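Leucine aminopeptidase (Fimbriiglobus ruber, PDB 7D1B) probably acts as a zinc-dependent glutaminyl cyclase of the peptidase M28 family, converting N-terminal glutamine of peptides to pyroglutamate. Local coordinates at residues A123-C128 / G332-Q337; S116-R121 / H168-V173; T227-L232 / I295-V300. One frame throughout, in Å; residues are numbered along the deposited sequence.

In the fold
All three contacts are built on one mixed sheet, in which strand 123-130 lies between strands 178-184 and 225-232, and 297-300 forms the last strand. Contact 1 lays the end of helix 320-336 on this sheet, and contact 3 pairs its last two strands. They meet where Val230 CG2 packs 3.6 Å from Trp333 CZ3. Contact 2 lies about 11 Å from contact 1, centre to centre, and Arg124 NH2 joins them by a probable hydrogen bond of 2.8 Å to Trp117 O. Contact 3 comes nearest to the zinc site of Asp155, Glu188 and His309: the side chain of Asp299 is about 10 Å from the metal, whereas contacts 1 and 2 lie away from it.

Contact 1. Residues A123-C128 / G332-Q337; sequences ARLIVC and GWIQIQ
Leu125 and Trp333 reach toward each other tip to tip, and their meeting is the tightly packed part of this contact. Leu125 CD1 sits over one face of the indole, 3.6 Å from the centroid of the Trp333 six-membered ring and only 7° off its normal, a clear CH-pi contact. The second methyl, Leu125 CD2, lies 3.7 Å from Trp333 CZ2, on the same face but beyond the CZ2 rim. With CG anti to the backbone N (chi1 172°), the indole of Trp333 is attached on the strand side of the helix, and chi2 (58°) turns its face to Leu125. At the ring edge, and in its plane, Ile126 O lies 3.7 Å from Trp333 CH2; the polarised C-H rim of an indole suits such a carbonyl, which belongs to a strand already paired with Gly228 and Val230.

Away from this point the packing is looser. Val127 CG2 stays 4.3 Å from Trp333 CZ3, and Ile334 CG1 touches Leu125 CD1 at 4.0 Å. Toward the partly exposed chain end, Gln337 offers its aliphatic CG to Leu125 CD1 at 3.8 Å while its amide turns to polar partners. Gln337 NE2 gives a nearly straight bond of 2.9 Å to Trp333 O, and a second to Glu258; glutamine thus serves both an apolar and a polar neighbour. Trp333 NE1 is bonded to a glycerol, probably from the crystallisation liquor.

Strand and helix run nearly antiparallel, and the axes of these short segments approach to 10.3 Å, as in the helix-on-sheet layers of an alpha/beta fold. The chemistry implies an attachment held by dispersion and exclusion of water, with the polar bonds confined to its margin, where the Gln337 amide ties the chain end back to Trp333 O.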
loop_
_atom_site.group_PDB
_atom_site.type_symbol
_atom_site.label_atom_id
_atom_site.label_comp_id
_atom_site.label_asym_id
_atom_site.label_seq_id
_atom_site.Cartn_x
_atom_site.Cartn_y
_atom_site.Cartn_z
ATOM N N ALA A 123 -18.011 10.796 -2.158
ATOM C CA ALA A 123 -16.763 10.469 -2.839
ATOM C C ALA A 123 -15.811 9.915 -1.799
ATOM O O ALA A 123 -15.728 10.460 -0.693
ATOM C CB ALA A 123 -16.146 11.719 -3.465
ATOM N N ARG A 124 -15.082 8.856 -2.156
ATOM C CA ARG A 124 -14.123 8.237 -1.260
ATOM C C ARG A 124 -12.788 8.061 -1.964
ATOM O O ARG A 124 -12.733 7.766 -3.163
ATOM C CB ARG A 124 -14.610 6.869 -0.766
ATOM C CG ARG A 124 -15.979 6.896 -0.103
ATOM C CD ARG A 124 -16.354 5.569 0.609
ATOM N NE ARG A 124 -15.534 5.365 1.794
ATOM C CZ ARG A 124 -15.666 6.052 2.928
ATOM N NH1 ARG A 124 -16.647 6.940 3.072
ATOM N NH2 ARG A 124 -14.796 5.849 3.916
ATOM N N LEU A 125 -11.714 8.254 -1.202
ATOM C CA LEU A 125 -10.355 7.958 -1.618
ATOM C C LEU A 125 -9.893 6.674 -0.960
ATOM O O LEU A 125 -10.326 6.330 0.141
ATOM C CB LEU A 125 -9.408 9.083 -1.219
ATOM C CG LEU A 125 -9.661 10.461 -1.816
ATOM C CD1 LEU A 125 -8.588 11.428 -1.333
ATOM C CD2 LEU A 125 -9.713 10.433 -3.337
ATOM N N ILE A 126 -8.930 6.026 -1.606
ATOM C CA ILE A 126 -8.264 4.848 -1.071
ATOM C C ILE A 126 -6.793 5.160 -0.827
ATOM O O ILE A 126 -6.121 5.727 -1.696
ATOM C CB ILE A 126 -8.380 3.673 -2.064
ATOM C CG1 ILE A 126 -9.839 3.217 -2.185
ATOM C CG2 ILE A 126 -7.438 2.538 -1.665
ATOM C CD1 ILE A 126 -10.102 2.392 -3.414
ATOM N N VAL A 127 -6.289 4.745 0.334
ATOM C CA VAL A 127 -4.858 4.586 0.577
ATOM C C VAL A 127 -4.667 3.093 0.728
ATOM O O VAL A 127 -5.343 2.469 1.555
ATOM C CB VAL A 127 -4.410 5.333 1.851
ATOM C CG1 VAL A 127 -2.940 5.039 2.125
ATOM C CG2 VAL A 127 -4.678 6.833 1.736
ATOM N N CYS A 128 -3.773 2.501 -0.071
ATOM C CA CYS A 128 -3.710 1.042 -0.103
ATOM C C CYS A 128 -2.268 0.546 -0.105
ATOM O O CYS A 128 -1.317 1.285 -0.382
ATOM C CB CYS A 128 -4.562 0.454 -1.253
ATOM S SG CYS A 128 -4.086 0.952 -2.904
ATOM N N GLY A 332 -2.211 15.608 2.905
ATOM C CA GLY A 332 -2.477 16.829 2.152
ATOM C C GLY A 332 -3.386 16.574 0.967
ATOM O O GLY A 332 -4.326 17.333 0.716
ATOM N N TRP A 333 -3.126 15.487 0.242
ATOM C CA TRP A 333 -3.984 15.059 -0.858
ATOM C C TRP A 333 -5.429 14.900 -0.394
ATOM O O TRP A 333 -6.366 15.380 -1.046
ATOM C CB TRP A 333 -3.416 13.749 -1.415
ATOM C CG TRP A 333 -4.279 13.046 -2.430
ATOM C CD1 TRP A 333 -4.738 13.540 -3.622
ATOM C CD2 TRP A 333 -4.741 11.694 -2.348
ATOM N NE1 TRP A 333 -5.477 12.576 -4.282
ATOM C CE2 TRP A 333 -5.487 11.432 -3.519
ATOM C CE3 TRP A 333 -4.618 10.682 -1.378
ATOM C CZ2 TRP A 333 -6.074 10.187 -3.768
ATOM C CZ3 TRP A 333 -5.207 9.443 -1.623
ATOM C CH2 TRP A 333 -5.932 9.208 -2.808
ATOM N N ILE A 334 -5.622 14.251 0.754
ATOM C CA ILE A 334 -6.967 14.086 1.306
ATOM C C ILE A 334 -7.613 15.444 1.574
ATOM O O ILE A 334 -8.767 15.687 1.198
ATOM C CB ILE A 334 -6.915 13.207 2.564
ATOM C CG1 ILE A 334 -6.630 11.761 2.170
ATOM C CG2 ILE A 334 -8.202 13.315 3.376
ATOM C CD1 ILE A 334 -6.039 10.910 3.316
ATOM N N GLN A 335 -6.882 16.341 2.238
ATOM C CA GLN A 335 -7.463 17.600 2.686
ATOM C C GLN A 335 -7.806 18.526 1.533
ATOM O O GLN A 335 -8.725 19.334 1.672
ATOM C CB GLN A 335 -6.500 18.318 3.618
ATOM C CG GLN A 335 -6.359 17.684 4.981
ATOM C CD GLN A 335 -5.178 18.281 5.698
ATOM O OE1 GLN A 335 -5.271 19.360 6.295
ATOM N NE2 GLN A 335 -4.030 17.623 5.585
ATOM N N ILE A 336 -7.074 18.468 0.414
ATOM C CA ILE A 336 -7.330 19.418 -0.672
ATOM C C ILE A 336 -8.526 19.036 -1.529
ATOM O O ILE A 336 -8.955 19.840 -2.364
ATOM C CB ILE A 336 -6.092 19.718 -1.540
ATOM C CG1 ILE A 336 -5.692 18.481 -2.356
ATOM C CG2 ILE A 336 -4.947 20.272 -0.698
ATOM C CD1 ILE A 336 -4.552 18.747 -3.318
ATOM N N GLN A 337 -9.079 17.838 -1.371
ATOM C CA GLN A 337 -10.247 17.465 -2.167
ATOM C C GLN A 337 -11.420 18.376 -1.846
ATOM O O GLN A 337 -11.715 18.654 -0.688
ATOM C CB GLN A 337 -10.668 16.015 -1.898
ATOM C CG GLN A 337 -9.560 14.989 -2.143
ATOM C CD GLN A 337 -8.972 15.106 -3.538
ATOM O OE1 GLN A 337 -9.689 14.971 -4.537
ATOM N NE2 GLN A 337 -7.676 15.382 -3.623
#

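Contact 2. Residues S116-R121 / H168-V173; sequences SWFPDR and HHMKGV
Met170 lays its CB over the indole of Trp117, 3.5 Å from the centroid of the six-membered ring and 9° off the normal, a CH-pi contact over the ring centre. The two side chains cross at about a right angle. Met170 CG lies 3.6 Å from Trp117 CE2. Bends at chi2 and chi3 then bring the sulfur obliquely beside the five-membered ring, Met170 SD 4.8 Å from the centroid of that Trp117 ring, and Met170 CE to Phe118 CE2 at 3.9 Å. Methionine suits the place, being unbranched and flexible enough to touch both Trp117 and Phe118.

Trp117 CB lies over the centre of one face of the Phe118 ring, which turns its edge to the backbone, with Phe118 CZ 3.3 Å from Met170 O in the ring plane. That carbonyl also accepts the N-H of Val173. On the more exposed margin Lys171 brings its aliphatic CD to the indole edge, 3.9 Å from Trp117 CE3. An alanine in place of Trp117 would probably leave Met170 CB and CG and the lysine methylenes without their flat partner and open a gap beside Phe181, whose ring meets the indole edge-to-face.

Pro119, Asp120 and Arg121 of the following turn help bind a polyether molecule. The contact as a whole is a CH-pi contact with a Met-aromatic contact beside it, joining the end of strand 108-117 to the loop between helix 153-167 and strand 178-184 in an alpha/beta fold.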
loop_
_atom_site.group_PDB
_atom_site.type_symbol
_atom_site.label_atom_id
_atom_site.label_comp_id
_atom_site.label_asym_id
_atom_site.label_seq_id
_atom_site.Cartn_x
_atom_site.Cartn_y
_atom_site.Cartn_z
ATOM N N SER A 116 -12.100 1.991 7.417
ATOM C CA SER A 116 -12.827 3.092 6.804
ATOM C C SER A 116 -12.962 4.250 7.772
ATOM O O SER A 116 -13.314 4.064 8.947
ATOM C CB SER A 116 -14.227 2.642 6.377
ATOM O OG SER A 116 -14.211 1.756 5.293
ATOM N N TRP A 117 -12.763 5.445 7.227
ATOM C CA TRP A 117 -12.896 6.715 7.924
ATOM C C TRP A 117 -13.897 7.587 7.175
ATOM O O TRP A 117 -13.893 7.644 5.936
ATOM C CB TRP A 117 -11.538 7.455 7.922
ATOM C CG TRP A 117 -10.365 6.635 8.390
ATOM C CD1 TRP A 117 -9.483 5.957 7.602
ATOM C CD2 TRP A 117 -9.967 6.381 9.746
ATOM N NE1 TRP A 117 -8.537 5.322 8.372
ATOM C CE2 TRP A 117 -8.813 5.566 9.697
ATOM C CE3 TRP A 117 -10.467 6.779 11.001
ATOM C CZ2 TRP A 117 -8.135 5.154 10.848
ATOM C CZ3 TRP A 117 -9.801 6.350 12.143
ATOM C CH2 TRP A 117 -8.642 5.550 12.061
ATOM N N PHE A 118 -14.733 8.290 7.934
ATOM C CA PHE A 118 -15.663 9.303 7.426
ATOM C C PHE A 118 -16.728 8.655 6.540
ATOM O O PHE A 118 -16.709 8.792 5.312
ATOM C CB PHE A 118 -14.947 10.454 6.692
ATOM C CG PHE A 118 -13.592 10.825 7.269
ATOM C CD1 PHE A 118 -13.401 11.058 8.643
ATOM C CD2 PHE A 118 -12.490 10.907 6.427
ATOM C CE1 PHE A 118 -12.136 11.363 9.144
ATOM C CE2 PHE A 118 -11.220 11.233 6.931
ATOM C CZ PHE A 118 -11.055 11.464 8.286
ATOM N N PRO A 119 -17.672 7.931 7.135
ATOM C CA PRO A 119 -18.613 7.152 6.311
ATOM C C PRO A 119 -19.607 7.999 5.531
ATOM O O PRO A 119 -20.127 7.530 4.513
ATOM C CB PRO A 119 -19.326 6.253 7.334
ATOM C CG PRO A 119 -19.189 7.007 8.641
ATOM C CD PRO A 119 -17.822 7.652 8.572
ATOM N N ASP A 120 -19.908 9.215 5.972
ATOM C CA ASP A 120 -21.017 9.974 5.383
ATOM C C ASP A 120 -20.477 10.871 4.267
ATOM O O ASP A 120 -20.402 12.100 4.399
ATOM C CB ASP A 120 -21.712 10.808 6.456
ATOM C CG ASP A 120 -23.067 11.242 6.049
ATOM O OD1 ASP A 120 -23.388 11.097 4.849
ATOM O OD2 ASP A 120 -23.810 11.726 6.930
ATOM N N ARG A 121 -20.081 10.232 3.157
ATOM C CA ARG A 121 -19.393 10.908 2.056
ATOM C C ARG A 121 -19.759 10.244 0.731
ATOM O O ARG A 121 -19.766 9.012 0.628
ATOM C CB ARG A 121 -17.871 10.809 2.222
ATOM C CG ARG A 121 -17.312 11.536 3.455
ATOM C CD ARG A 121 -17.373 13.047 3.290
ATOM N NE ARG A 121 -16.677 13.777 4.358
ATOM C CZ ARG A 121 -17.231 14.091 5.524
ATOM N NH1 ARG A 121 -18.500 13.779 5.787
ATOM N NH2 ARG A 121 -16.523 14.766 6.407
ATOM N N HIS A 168 -3.488 7.214 14.069
ATOM C CA HIS A 168 -3.500 8.061 15.262
ATOM C C HIS A 168 -4.084 9.440 14.984
ATOM O O HIS A 168 -4.568 10.095 15.918
ATOM C CB HIS A 168 -2.097 8.218 15.834
ATOM C CG HIS A 168 -1.570 6.969 16.458
ATOM N ND1 HIS A 168 -1.909 6.580 17.735
ATOM C CD2 HIS A 168 -0.733 6.013 15.981
ATOM C CE1 HIS A 168 -1.296 5.444 18.021
ATOM N NE2 HIS A 168 -0.582 5.077 16.974
ATOM N N HIS A 169 -4.034 9.886 13.727
ATOM C CA HIS A 169 -4.360 11.255 13.359
ATOM C C HIS A 169 -5.685 11.379 12.639
ATOM O O HIS A 169 -6.238 12.479 12.616
ATOM C CB HIS A 169 -3.255 11.810 12.450
ATOM C CG HIS A 169 -1.892 11.586 13.015
ATOM N ND1 HIS A 169 -1.280 12.475 13.878
ATOM C CD2 HIS A 169 -1.054 10.529 12.894
ATOM C CE1 HIS A 169 -0.112 11.972 14.246
ATOM N NE2 HIS A 169 0.042 10.787 13.672
ATOM N N MET A 170 -6.214 10.291 12.059
ATOM C CA MET A 170 -7.297 10.414 11.081
ATOM C C MET A 170 -8.538 11.097 11.642
ATOM O O MET A 170 -9.153 11.899 10.934
ATOM C CB MET A 170 -7.667 9.057 10.488
ATOM C CG MET A 170 -6.634 8.480 9.546
ATOM S SD MET A 170 -6.208 9.535 8.134
ATOM C CE MET A 170 -7.730 9.420 7.206
ATOM N N LYS A 171 -8.932 10.800 12.890
ATOM C CA LYS A 171 -10.152 11.426 13.398
ATOM C C LYS A 171 -9.989 12.917 13.623
ATOM O O LYS A 171 -11.003 13.597 13.812
ATOM C CB LYS A 171 -10.699 10.729 14.646
ATOM C CG LYS A 171 -11.335 9.368 14.377
ATOM C CD LYS A 171 -12.358 9.365 13.260
ATOM C CE LYS A 171 -13.547 10.260 13.532
ATOM N NZ LYS A 171 -14.691 9.475 14.089
ATOM N N GLY A 172 -8.760 13.439 13.583
ATOM C CA GLY A 172 -8.523 14.868 13.631
ATOM C C GLY A 172 -8.316 15.520 12.279
ATOM O O GLY A 172 -7.948 16.698 12.244
ATOM N N VAL A 173 -8.534 14.813 11.173
ATOM C CA VAL A 173 -8.273 15.344 9.834
ATOM C C VAL A 173 -9.581 15.843 9.232
ATOM O O VAL A 173 -10.556 15.073 9.171
ATOM C CB VAL A 173 -7.646 14.277 8.921
ATOM C CG1 VAL A 173 -7.508 14.815 7.501
ATOM C CG2 VAL A 173 -6.299 13.832 9.480
#

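Contact 3. Residues T227-L232 / I295-V300; sequences TGAVLL and IPAVDV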
loop_
_atom_site.group_PDB
_atom_site.type_symbol
_atom_site.label_atom_id
_atom_site.label_comp_id
_atom_site.label_asym_id
_atom_site.label_seq_id
_atom_site.Cartn_x
_atom_site.Cartn_y
_atom_site.Cartn_z
ATOM N N THR A 227 -13.001 7.980 -6.065
ATOM C CA THR A 227 -12.511 8.971 -7.009
ATOM C C THR A 227 -10.997 8.946 -7.172
ATOM O O THR A 227 -10.475 9.622 -8.070
ATOM C CB THR A 227 -12.982 10.367 -6.607
ATOM O OG1 THR A 227 -12.574 10.601 -5.261
ATOM C CG2 THR A 227 -14.518 10.466 -6.703
ATOM N N GLY A 228 -10.281 8.178 -6.361
ATOM C CA GLY A 228 -8.842 8.095 -6.505
ATOM C C GLY A 228 -8.287 7.126 -5.487
ATOM O O GLY A 228 -8.885 6.890 -4.423
ATOM N N ALA A 229 -7.101 6.596 -5.813
ATOM C CA ALA A 229 -6.410 5.652 -4.950
ATOM C C ALA A 229 -4.915 5.880 -5.043
ATOM O O ALA A 229 -4.388 6.099 -6.134
ATOM C CB ALA A 229 -6.719 4.211 -5.347
ATOM N N VAL A 230 -4.238 5.785 -3.900
ATOM C CA VAL A 230 -2.780 5.797 -3.838
ATOM C C VAL A 230 -2.325 4.483 -3.243
ATOM O O VAL A 230 -2.714 4.148 -2.119
ATOM C CB VAL A 230 -2.228 6.996 -3.046
ATOM C CG1 VAL A 230 -0.729 6.841 -2.896
ATOM C CG2 VAL A 230 -2.572 8.295 -3.751
ATOM N N LEU A 231 -1.513 3.749 -4.001
ATOM C CA LEU A 231 -0.861 2.529 -3.556
ATOM C C LEU A 231 0.534 2.876 -3.062
ATOM O O LEU A 231 1.274 3.604 -3.728
ATOM C CB LEU A 231 -0.770 1.554 -4.732
ATOM C CG LEU A 231 0.055 0.302 -4.461
ATOM C CD1 LEU A 231 -0.608 -0.588 -3.402
ATOM C CD2 LEU A 231 0.264 -0.483 -5.746
ATOM N N LEU A 232 0.874 2.374 -1.890
ATOM C CA LEU A 232 2.205 2.557 -1.312
ATOM C C LEU A 232 2.984 1.264 -1.504
ATOM O O LEU A 232 2.543 0.219 -1.031
ATOM C CB LEU A 232 2.050 2.796 0.183
ATOM C CG LEU A 232 1.252 4.044 0.565
ATOM C CD1 LEU A 232 0.980 4.027 2.072
ATOM C CD2 LEU A 232 1.976 5.316 0.119
ATOM N N ILE A 295 -11.018 3.473 -11.258
ATOM C CA ILE A 295 -10.558 4.276 -10.129
ATOM C C ILE A 295 -9.163 4.785 -10.478
ATOM O O ILE A 295 -8.221 3.976 -10.531
ATOM C CB ILE A 295 -10.513 3.454 -8.833
ATOM C CG1 ILE A 295 -11.862 2.774 -8.536
ATOM C CG2 ILE A 295 -10.031 4.338 -7.679
ATOM C CD1 ILE A 295 -11.773 1.736 -7.426
ATOM N N PRO A 296 -8.972 6.086 -10.707
ATOM C CA PRO A 296 -7.609 6.575 -10.966
ATOM C C PRO A 296 -6.709 6.176 -9.807
ATOM O O PRO A 296 -7.030 6.435 -8.645
ATOM C CB PRO A 296 -7.792 8.091 -11.052
ATOM C CG PRO A 296 -9.256 8.306 -11.392
ATOM C CD PRO A 296 -9.973 7.170 -10.705
ATOM N N ALA A 297 -5.593 5.509 -10.117
ATOM C CA ALA A 297 -4.772 4.911 -9.071
ATOM C C ALA A 297 -3.294 5.070 -9.401
ATOM O O ALA A 297 -2.832 4.700 -10.492
ATOM C CB ALA A 297 -5.119 3.437 -8.851
ATOM N N VAL A 298 -2.556 5.607 -8.431
ATOM C CA VAL A 298 -1.132 5.905 -8.574
ATOM C C VAL A 298 -0.335 5.009 -7.646
ATOM O O VAL A 298 -0.683 4.853 -6.471
ATOM C CB VAL A 298 -0.867 7.387 -8.243
ATOM C CG1 VAL A 298 0.621 7.679 -8.113
ATOM C CG2 VAL A 298 -1.546 8.269 -9.261
ATOM N N ASP A 299 0.775 4.482 -8.164
ATOM C CA ASP A 299 1.735 3.711 -7.379
ATOM C C ASP A 299 2.843 4.647 -6.914
ATOM O O ASP A 299 3.561 5.225 -7.738
ATOM C CB ASP A 299 2.296 2.580 -8.242
ATOM C CG ASP A 299 2.959 1.479 -7.441
ATOM O OD1 ASP A 299 3.061 1.563 -6.197
ATOM O OD2 ASP A 299 3.364 0.486 -8.114
ATOM N N VAL A 300 2.947 4.823 -5.606
ATOM C CA VAL A 300 3.999 5.607 -4.971
ATOM C C VAL A 300 5.070 4.586 -4.599
ATOM O O VAL A 300 4.910 3.812 -3.644
ATOM C CB VAL A 300 3.447 6.383 -3.769
ATOM C CG1 VAL A 300 4.592 7.002 -2.966
ATOM C CG2 VAL A 300 2.501 7.459 -4.272
#
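Ala229 and Ala297 face each other across two parallel strands, their CB atoms 3.9 Å apart, at the start of a regular ladder of backbone hydrogen bonds. Pro296 O accepts from Ala229 N in a bent bond (135° at the hydrogen). The next three are straighter: Val298 N gives to Ala229 O at 3.0 Å, Leu231 N to Val298 O at 2.8 Å, and Val300 N to Leu231 O at 2.8 Å. Proline fits where the ladder begins, since it has no N-H to offer yet its carbonyl is used; Pro296 CD rests against Thr227 O. Gly228 CA approaches the same Pro296 O at 3.3 Å in a CA-H...O contact.

On one face Val230 CG1 meets Val300 CG2 diagonally across the ladder at 3.6 Å. Valines, with Leu232, make this face apolar, and Leu255 and Leu259 of helix 253-266 and Leu330 of helix 320-336 cover Val230.

On the other face, beyond the small alanines, Leu231 and Asp299 lie side by side and point the same way, with Leu231 CD2 3.5 Å from Asp299 OD1. Its CG anti to the backbone N (chi1 -162°), Asp299 has its carboxylate carbon beside Leu231. Farther out, Ser248 OG holds the N-H of Asp299 and Asn291 holds Ala297 O, serving backbone groups on the outer edge of this last strand.

Asp299 OD2 also lies close to Asp285 OD2, a pairing of acids that may relate to the carboxylic-acid hydrogen-bond network described for glutaminyl cyclases of this family. The chemistry thus implies a division of labour: backbone bonds and apolar packing hold the strand in register, and they place the Asp299 side chain about 10 Å from the zinc ion, too far to bind it.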